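Local structure of monalysin (Pseudomonas entomophila, 4MKQ) at residues A15-L20 against Y74-V79; E63-S66 against V72-Q75. The protein forms beta-barrel pores in host cell membranes, lysing cells and contributing to intestinal damage and lethality in Drosophila hosts. All coordinates share one frame; numbering follows the deposited sequence.

Contact 1: A15-L20 against Y74-V79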
loop_
_atom_site.group_PDB
_atom_site.type_symbol
_atom_site.label_atom_id
_atom_site.label_comp_id
_atom_site.label_asym_id
_atom_site.label_seq_id
_atom_site.Cartn_x
_atom_site.Cartn_y
_atom_site.Cartn_z
ATOM N N ALA A 15 13.940 -3.151 -19.200
ATOM C CA ALA A 15 13.592 -3.058 -20.624
ATOM C C ALA A 15 12.077 -3.052 -20.801
ATOM O O ALA A 15 11.564 -2.278 -21.604
ATOM C CB ALA A 15 14.217 -4.197 -21.411
ATOM N N ILE A 16 11.366 -3.889 -20.016
ATOM C CA ILE A 16 9.905 -3.999 -19.998
ATOM C C ILE A 16 9.310 -2.677 -19.493
ATOM O O ILE A 16 8.454 -2.103 -20.170
ATOM C CB ILE A 16 9.449 -5.227 -19.156
ATOM C CG1 ILE A 16 9.904 -6.561 -19.805
ATOM C CG2 ILE A 16 7.933 -5.216 -18.908
ATOM C CD1 ILE A 16 10.209 -7.655 -18.828
ATOM N N ASP A 17 9.791 -2.181 -18.329
ATOM C CA ASP A 17 9.354 -0.917 -17.725
ATOM C C ASP A 17 9.700 0.266 -18.621
ATOM O O ASP A 17 8.844 1.118 -18.848
ATOM C CB ASP A 17 9.957 -0.724 -16.317
ATOM C CG ASP A 17 9.582 -1.781 -15.289
ATOM O OD1 ASP A 17 8.564 -2.488 -15.498
ATOM O OD2 ASP A 17 10.287 -1.885 -14.263
ATOM N N GLY A 18 10.928 0.283 -19.143
ATOM C CA GLY A 18 11.432 1.327 -20.033
ATOM C C GLY A 18 10.607 1.518 -21.290
ATOM O O GLY A 18 10.359 2.655 -21.702
ATOM N N TYR A 19 10.153 0.403 -21.890
ATOM C CA TYR A 19 9.332 0.420 -23.096
ATOM C C TYR A 19 7.895 0.874 -22.809
ATOM O O TYR A 19 7.376 1.730 -23.528
ATOM C CB TYR A 19 9.356 -0.956 -23.807
ATOM C CG TYR A 19 8.381 -1.058 -24.963
ATOM C CD1 TYR A 19 8.632 -0.418 -26.172
ATOM C CD2 TYR A 19 7.190 -1.767 -24.834
ATOM C CE1 TYR A 19 7.719 -0.476 -27.225
ATOM C CE2 TYR A 19 6.266 -1.827 -25.876
ATOM C CZ TYR A 19 6.534 -1.175 -27.069
ATOM O OH TYR A 19 5.636 -1.231 -28.105
ATOM N N LEU A 20 7.251 0.282 -21.785
ATOM C CA LEU A 20 5.860 0.557 -21.422
ATOM C C LEU A 20 5.643 1.898 -20.740
ATOM O O LEU A 20 4.817 2.685 -21.208
ATOM C CB LEU A 20 5.262 -0.584 -20.572
ATOM C CG LEU A 20 5.168 -1.971 -21.218
ATOM C CD1 LEU A 20 4.681 -2.992 -20.227
ATOM C CD2 LEU A 20 4.262 -1.964 -22.434
ATOM N N TYR A 74 -0.147 5.479 -14.923
ATOM C CA TYR A 74 -0.076 4.097 -15.400
ATOM C C TYR A 74 0.837 3.246 -14.534
ATOM O O TYR A 74 1.762 3.765 -13.913
ATOM C CB TYR A 74 0.416 4.046 -16.852
ATOM C CG TYR A 74 -0.571 4.576 -17.863
ATOM C CD1 TYR A 74 -1.635 3.795 -18.301
ATOM C CD2 TYR A 74 -0.403 5.831 -18.439
ATOM C CE1 TYR A 74 -2.517 4.256 -19.276
ATOM C CE2 TYR A 74 -1.285 6.307 -19.407
ATOM C CZ TYR A 74 -2.347 5.519 -19.815
ATOM O OH TYR A 74 -3.231 5.990 -20.753
ATOM N N GLN A 75 0.588 1.932 -14.535
ATOM C CA GLN A 75 1.314 0.889 -13.801
ATOM C C GLN A 75 1.541 -0.271 -14.767
ATOM O O GLN A 75 0.802 -0.387 -15.747
ATOM C CB GLN A 75 0.415 0.376 -12.668
ATOM C CG GLN A 75 1.069 0.267 -11.306
ATOM C CD GLN A 75 0.040 0.226 -10.198
ATOM O OE1 GLN A 75 -1.142 -0.092 -10.404
ATOM N NE2 GLN A 75 0.477 0.532 -8.985
ATOM N N VAL A 76 2.504 -1.159 -14.472
ATOM C CA VAL A 76 2.764 -2.339 -15.304
ATOM C C VAL A 76 2.197 -3.591 -14.639
ATOM O O VAL A 76 2.476 -3.853 -13.468
ATOM C CB VAL A 76 4.269 -2.502 -15.684
ATOM C CG1 VAL A 76 4.560 -3.875 -16.294
ATOM C CG2 VAL A 76 4.713 -1.403 -16.637
ATOM N N VAL A 77 1.406 -4.360 -15.394
ATOM C CA VAL A 77 0.878 -5.647 -14.949
ATOM C C VAL A 77 1.709 -6.709 -15.672
ATOM O O VAL A 77 1.724 -6.742 -16.904
ATOM C CB VAL A 77 -0.638 -5.827 -15.195
ATOM C CG1 VAL A 77 -1.125 -7.152 -14.628
ATOM C CG2 VAL A 77 -1.432 -4.684 -14.594
ATOM N N LEU A 78 2.449 -7.521 -14.909
ATOM C CA LEU A 78 3.283 -8.587 -15.448
ATOM C C LEU A 78 2.487 -9.886 -15.470
ATOM O O LEU A 78 1.997 -10.340 -14.436
ATOM C CB LEU A 78 4.590 -8.715 -14.645
ATOM C CG LEU A 78 5.708 -9.614 -15.210
ATOM C CD1 LEU A 78 6.078 -9.242 -16.648
ATOM C CD2 LEU A 78 6.946 -9.531 -14.342
ATOM N N VAL A 79 2.310 -10.441 -16.674
ATOM C CA VAL A 79 1.537 -11.659 -16.915
ATOM C C VAL A 79 2.460 -12.875 -16.976
ATOM O O VAL A 79 3.410 -12.908 -17.766
ATOM C CB VAL A 79 0.630 -11.536 -18.174
ATOM C CG1 VAL A 79 -0.299 -12.737 -18.313
ATOM C CG2 VAL A 79 -0.177 -10.242 -18.149
#

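Contact 2: E63-S66 against V72-Q75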
loop_
_atom_site.group_PDB
_atom_site.type_symbol
_atom_site.label_atom_id
_atom_site.label_comp_id
_atom_site.label_asym_id
_atom_site.label_seq_id
_atom_site.Cartn_x
_atom_site.Cartn_y
_atom_site.Cartn_z
ATOM N N GLU A 63 -5.008 5.934 -11.671
ATOM C CA GLU A 63 -5.828 7.085 -11.306
ATOM C C GLU A 63 -5.778 8.142 -12.423
ATOM O O GLU A 63 -4.987 8.020 -13.365
ATOM C CB GLU A 63 -5.242 7.697 -10.016
ATOM C CG GLU A 63 -6.264 8.161 -8.996
ATOM C CD GLU A 63 -5.638 8.853 -7.801
ATOM O OE1 GLU A 63 -4.909 8.180 -7.038
ATOM O OE2 GLU A 63 -5.868 10.073 -7.633
ATOM N N THR A 64 -6.623 9.179 -12.297
ATOM C CA THR A 64 -6.699 10.338 -13.189
ATOM C C THR A 64 -6.783 11.555 -12.256
ATOM O O THR A 64 -7.765 11.687 -11.523
ATOM C CB THR A 64 -7.876 10.205 -14.180
ATOM O OG1 THR A 64 -7.826 8.927 -14.819
ATOM C CG2 THR A 64 -7.880 11.302 -15.235
ATOM N N ILE A 65 -5.729 12.396 -12.228
ATOM C CA ILE A 65 -5.687 13.542 -11.313
ATOM C C ILE A 65 -6.173 14.852 -11.970
ATOM O O ILE A 65 -5.988 15.070 -13.169
ATOM C CB ILE A 65 -4.319 13.714 -10.590
ATOM C CG1 ILE A 65 -3.165 14.031 -11.554
ATOM C CG2 ILE A 65 -3.994 12.509 -9.709
ATOM C CD1 ILE A 65 -2.630 15.422 -11.400
ATOM N N SER A 66 -6.800 15.713 -11.140
ATOM C CA SER A 66 -7.393 17.003 -11.498
ATOM C C SER A 66 -6.387 18.152 -11.646
ATOM O O SER A 66 -5.364 18.189 -10.957
ATOM C CB SER A 66 -8.478 17.384 -10.495
ATOM O OG SER A 66 -7.957 17.481 -9.178
ATOM N N VAL A 72 -2.850 11.359 -16.255
ATOM C CA VAL A 72 -3.158 9.940 -16.163
ATOM C C VAL A 72 -1.943 9.158 -15.634
ATOM O O VAL A 72 -0.851 9.284 -16.187
ATOM C CB VAL A 72 -3.645 9.403 -17.530
ATOM C CG1 VAL A 72 -3.878 7.917 -17.463
ATOM C CG2 VAL A 72 -4.907 10.118 -18.008
ATOM N N ILE A 73 -2.150 8.343 -14.578
ATOM C CA ILE A 73 -1.112 7.513 -13.960
ATOM C C ILE A 73 -1.254 6.057 -14.424
ATOM O O ILE A 73 -2.342 5.482 -14.339
ATOM C CB ILE A 73 -1.074 7.652 -12.406
ATOM C CG1 ILE A 73 -1.028 9.141 -11.975
ATOM C CG2 ILE A 73 0.105 6.866 -11.801
ATOM C CD1 ILE A 73 -1.437 9.441 -10.512
ATOM N N TYR A 74 -0.147 5.479 -14.923
ATOM C CA TYR A 74 -0.076 4.097 -15.400
ATOM C C TYR A 74 0.837 3.246 -14.534
ATOM O O TYR A 74 1.762 3.765 -13.913
ATOM C CB TYR A 74 0.416 4.046 -16.852
ATOM C CG TYR A 74 -0.571 4.576 -17.863
ATOM C CD1 TYR A 74 -1.635 3.795 -18.301
ATOM C CD2 TYR A 74 -0.403 5.831 -18.439
ATOM C CE1 TYR A 74 -2.517 4.256 -19.276
ATOM C CE2 TYR A 74 -1.285 6.307 -19.407
ATOM C CZ TYR A 74 -2.347 5.519 -19.815
ATOM O OH TYR A 74 -3.231 5.990 -20.753
ATOM N N GLN A 75 0.588 1.932 -14.535
ATOM C CA GLN A 75 1.314 0.889 -13.801
ATOM C C GLN A 75 1.541 -0.271 -14.767
ATOM O O GLN A 75 0.802 -0.387 -15.747
ATOM C CB GLN A 75 0.415 0.376 -12.668
ATOM C CG GLN A 75 1.069 0.267 -11.306
ATOM C CD GLN A 75 0.040 0.226 -10.198
ATOM O OE1 GLN A 75 -1.142 -0.092 -10.404
ATOM N NE2 GLN A 75 0.477 0.532 -8.985
#

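Contact 1: A15-L20 against Y74-V79
Val76 meets Leu20 with both of its methyls and Ile16 with CG1 alone, and the close part of this contact is built round that one valine. CD1 of Leu20 lies 3.9 Å from CG2 of Val76 and 4.0 Å from CG1 of Val76, so a single leucine methyl sits over the fork of the valine. The two side chains cross at about a right angle. Leu20 has CG anti to its carbonyl carbon (chi1 -62°), which turns CG to the strand, and the extended chi2 (175°) carries CD1 onward from it; its CB adds a further contact, 4.1 Å from CG2 of Val76. One helical turn earlier Ile16 stands off further, its CG2 4.5 Å from CG1 of Val76.

Residues 15-20 make up most of helix 13-20, through to its last residue. The helix packs obliquely on the long sheet of this aerolysin-like fold, here on strand 71-84. The short axes are 9.5 Å apart at closest approach and their directions are 139° apart. Outside the two segments, Val76 also touches Leu21 and Ile16 touches Ala57 of strand 46-65, so the apolar patch extends along the chain and onto the neighbouring strand.

The packing thins towards Leu78 and on the side of Asp17. The end of Leu78 bends to the helix, yet its CD1 stays 4.9 Å from CD1 of Ile16; Leu78 also packs on Asp13 of the second subunit. Partly exposed Asp17 marks the more open side: its OD1 lies 4.2 Å from Val76 CG2, a polar oxygen beside a methyl, with the carboxylate offering the valine van der Waals contact alone.

Contact 2: E63-S66 against V72-Q75
Ile65 and Ile73 meet at about a right angle near the turn end of the antiparallel beta hairpin formed by strands 46-65 and 71-84. CG2 of Ile65 lies 4.1 Å from CD1 of Ile73, methyl against methyl. In Ile65 this branch is anti to the carbonyl carbon, while CG1 falls between the backbone N and the carbonyl carbon (chi1 64°); the short branch therefore does the touching and the longer one turns elsewhere. Ile73 answers with its long branch, whose CD1 also comes within 4.2 Å of CB of Glu63. Beyond that CB the glutamate leads its carboxylate away from Ile73, and both residues pack on Ile122 of the third subunit.

On the face opposite to the side chains of Glu63 and Ile73, Thr64 and Val72 form a non-hydrogen-bonded pair with CA atoms 4.6 Å apart. They touch through one methyl each: CG2 of Thr64 lies 4.2 Å from CG2 of Val72, the threonine being exposed and the valine buried, where it also touches Tyr61 and Ala128. Next to the pair, the backbone amide of Ile73 joins the strands through Glu63 O at 3.1 Å. The N-H points almost straight at the oxygen, at 175°, although the donor N of Ile73 stands 29° off the carbonyl plane of Glu63.

In the fold
Both contacts use strand 71-84 and share Tyr74 and Gln75; their centres are about 15 Å apart, on the same side of the chain's centre. Along the chain, helix 13-20 comes first, then strand 46-65, then strand 71-84, which takes part in both. Contact 2 is local, bringing neighbouring strands of the sheet together near their hairpin turn, whereas contact 1 spans more than fifty residues to lay an early helix on the same sheet closer to the chain's centre. The second subunit flanks contact 1, and the third flanks contact 2, where the second also reaches Gln75. The construct lacks the membrane-spanning domain, so both belong to the part of the toxin that remains without it.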